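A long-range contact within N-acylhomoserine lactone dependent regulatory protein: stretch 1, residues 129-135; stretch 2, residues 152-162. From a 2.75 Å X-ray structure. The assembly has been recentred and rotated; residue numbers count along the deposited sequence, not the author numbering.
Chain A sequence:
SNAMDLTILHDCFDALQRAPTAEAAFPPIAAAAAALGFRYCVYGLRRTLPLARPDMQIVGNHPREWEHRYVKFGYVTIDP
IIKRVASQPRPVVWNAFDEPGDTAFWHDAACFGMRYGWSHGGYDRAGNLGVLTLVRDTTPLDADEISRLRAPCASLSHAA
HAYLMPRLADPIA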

# COMPACT_ATOMS: atom_id res chain seq x y z
N LEU A 129 13.03 -2.00 2.18
CA LEU A 129 11.90 -2.92 2.30
C LEU A 129 11.30 -2.77 3.69
O LEU A 129 12.01 -2.89 4.70
CB LEU A 129 12.34 -4.37 2.06
CG LEU A 129 11.25 -5.42 2.25
CD1 LEU A 129 10.06 -5.17 1.32
CD2 LEU A 129 11.78 -6.83 2.06
N GLY A 130 10.00 -2.50 3.74
CA GLY A 130 9.25 -2.46 4.98
C GLY A 130 8.19 -3.55 4.98
O GLY A 130 7.46 -3.72 4.00
N VAL A 131 8.15 -4.31 6.07
CA VAL A 131 7.29 -5.48 6.18
C VAL A 131 6.37 -5.29 7.38
O VAL A 131 6.84 -5.17 8.52
CB VAL A 131 8.12 -6.77 6.33
CG1 VAL A 131 7.20 -7.95 6.59
CG2 VAL A 131 8.95 -6.99 5.09
N LEU A 132 5.07 -5.25 7.12
CA LEU A 132 4.06 -5.28 8.17
C LEU A 132 3.62 -6.72 8.38
O LEU A 132 3.26 -7.41 7.42
CB LEU A 132 2.86 -4.41 7.83
CG LEU A 132 1.70 -4.50 8.84
CD1 LEU A 132 2.06 -3.82 10.16
CD2 LEU A 132 0.42 -3.91 8.26
N THR A 133 3.64 -7.17 9.63
CA THR A 133 3.30 -8.54 9.98
C THR A 133 2.24 -8.52 11.06
O THR A 133 2.44 -7.93 12.13
CB THR A 133 4.54 -9.31 10.44
OG1 THR A 133 5.46 -9.42 9.35
CG2 THR A 133 4.17 -10.69 10.90
N LEU A 134 1.10 -9.15 10.79
CA LEU A 134 -0.01 -9.26 11.73
C LEU A 134 -0.14 -10.72 12.14
O LEU A 134 -0.37 -11.58 11.29
CB LEU A 134 -1.31 -8.75 11.11
CG LEU A 134 -1.25 -7.36 10.49
CD1 LEU A 134 -2.59 -6.98 9.89
CD2 LEU A 134 -0.80 -6.33 11.52
N VAL A 135 -0.00 -10.99 13.44
CA VAL A 135 0.03 -12.36 13.93
C VAL A 135 -1.02 -12.54 15.02
O VAL A 135 -1.18 -11.69 15.89
CB VAL A 135 1.43 -12.74 14.47
CG1 VAL A 135 1.51 -14.24 14.68
CG2 VAL A 135 2.51 -12.28 13.51
N PRO A 152 -9.54 -4.78 4.79
CA PRO A 152 -9.01 -4.10 5.98
C PRO A 152 -7.52 -4.26 6.16
O PRO A 152 -6.83 -3.29 6.49
CB PRO A 152 -9.80 -4.75 7.13
CG PRO A 152 -11.04 -5.25 6.49
CD PRO A 152 -10.62 -5.73 5.14
N CYS A 153 -6.98 -5.47 5.95
CA CYS A 153 -5.54 -5.66 6.09
C CYS A 153 -4.78 -4.85 5.05
O CYS A 153 -3.71 -4.31 5.35
CB CYS A 153 -5.20 -7.14 5.98
SG CYS A 153 -5.61 -8.08 7.45
N ALA A 154 -5.31 -4.78 3.82
CA ALA A 154 -4.72 -3.93 2.80
C ALA A 154 -4.66 -2.48 3.27
O ALA A 154 -3.64 -1.80 3.11
CB ALA A 154 -5.54 -4.03 1.51
N SER A 155 -5.75 -2.00 3.87
CA SER A 155 -5.78 -0.65 4.42
C SER A 155 -4.65 -0.45 5.42
O SER A 155 -3.86 0.50 5.31
CB SER A 155 -7.14 -0.40 5.06
OG SER A 155 -7.24 0.91 5.57
N LEU A 156 -4.53 -1.35 6.41
CA LEU A 156 -3.47 -1.24 7.41
C LEU A 156 -2.09 -1.32 6.78
O LEU A 156 -1.15 -0.66 7.23
CB LEU A 156 -3.62 -2.34 8.46
CG LEU A 156 -4.63 -2.11 9.57
CD1 LEU A 156 -4.57 -3.24 10.58
CD2 LEU A 156 -4.33 -0.78 10.22
N SER A 157 -1.95 -2.14 5.74
CA SER A 157 -0.66 -2.31 5.08
C SER A 157 -0.23 -1.02 4.39
O SER A 157 0.93 -0.60 4.50
CB SER A 157 -0.74 -3.46 4.09
OG SER A 157 0.49 -3.60 3.41
N HIS A 158 -1.15 -0.39 3.67
CA HIS A 158 -0.87 0.92 3.09
C HIS A 158 -0.52 1.93 4.17
O HIS A 158 0.38 2.75 4.00
CB HIS A 158 -2.06 1.40 2.26
CG HIS A 158 -2.01 2.86 1.91
ND1 HIS A 158 -2.36 3.85 2.81
CD2 HIS A 158 -1.68 3.49 0.76
CE1 HIS A 158 -2.23 5.03 2.23
NE2 HIS A 158 -1.82 4.84 0.99
N ALA A 159 -1.23 1.87 5.30
CA ALA A 159 -1.00 2.83 6.37
C ALA A 159 0.39 2.67 6.98
O ALA A 159 1.06 3.66 7.29
CB ALA A 159 -2.07 2.68 7.45
N ALA A 160 0.83 1.42 7.16
CA ALA A 160 2.15 1.19 7.73
C ALA A 160 3.24 1.70 6.80
O ALA A 160 4.21 2.34 7.24
CB ALA A 160 2.35 -0.30 8.03
N HIS A 161 3.10 1.44 5.50
CA HIS A 161 4.12 1.83 4.55
C HIS A 161 4.12 3.34 4.31
O HIS A 161 5.17 3.91 4.01
CB HIS A 161 3.91 1.07 3.24
CG HIS A 161 4.00 -0.41 3.39
ND1 HIS A 161 4.86 -1.02 4.28
CD2 HIS A 161 3.32 -1.41 2.78
CE1 HIS A 161 4.71 -2.33 4.21
NE2 HIS A 161 3.78 -2.60 3.30
N ALA A 162 2.97 3.99 4.46
CA ALA A 162 2.87 5.41 4.18
C ALA A 162 3.10 6.28 5.41
O ALA A 162 3.59 7.41 5.27
CB ALA A 162 1.50 5.74 3.58

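The rule of this contact is alternation. A strand lies against a helix that runs roughly the other way, their N-to-C directions 141° apart and their axes 8.6 Å apart at closest approach, and every second strand residue, Gly130, Leu132 and Leu134, makes the main contacts. No hydrogen bond crosses between them; side-chain packing and one close approach of a histidine ring to the strand backbone make up the contact.

Leu129 opens the strand with its CA-to-CB bond pointing away, and although the end of its side chain comes nearer, it makes no contact. Gly130 is the first residue to touch. It has no side chain, and here the helix supplies the bulk: the CA atoms of Gly130 and His161 are 6.7 Å apart, and the imidazole reaches across so that His161 CE1 lies 3.1 Å from Gly130 O. The approach is close, but a carbon faces the carbonyl oxygen. A CB built in ideal geometry on Gly130 would point toward the helix and sit 3.9 Å from His161 ND1, a nitrogen already hydrogen-bonded elsewhere in the structure. The CA-to-CB bond of His161 points sideways; with chi1 in m, its ring nevertheless ends up nearer the strand.

The CA-to-CB bond of Val131 points away, and the residue offers the helix little but backbone, its N lying near the plane of the His161 ring, at the edge.

Leu132 is the centre of the packing and has the largest covered area of any residue in the two stretches. Leu132 points its CA-to-CB bond toward the helix, with chi1 t and chi2 p, and sets CD2 among three residues: 3.7 Å from Ser157 CA, 4.1 Å from Ala160 CB and 4.3 Å from Leu156 CB. Leu132 CD2 is also 3.8 Å from Leu156 O, which accepts the helical hydrogen bond from Ala160 N. Small side chains at Ser157 and Ala160 accompany this close approach of a leucine methyl to the helix backbone, where the CA atoms of Leu132 and Ser157 are 6.4 Å apart.

Thr133 is out of reach of the helix. Leu134 points toward it again, now with chi1 m and chi2 t, and packs CD1 4.0 Å from Cys153 SG and 4.3 Å from Leu156 CD1. The backbones are wider apart here, with 8.7 Å between the CA atoms of Leu134 and Cys153. Leu156 thus touches both Leu132 and Leu134. Val135, out of reach, ends the pattern.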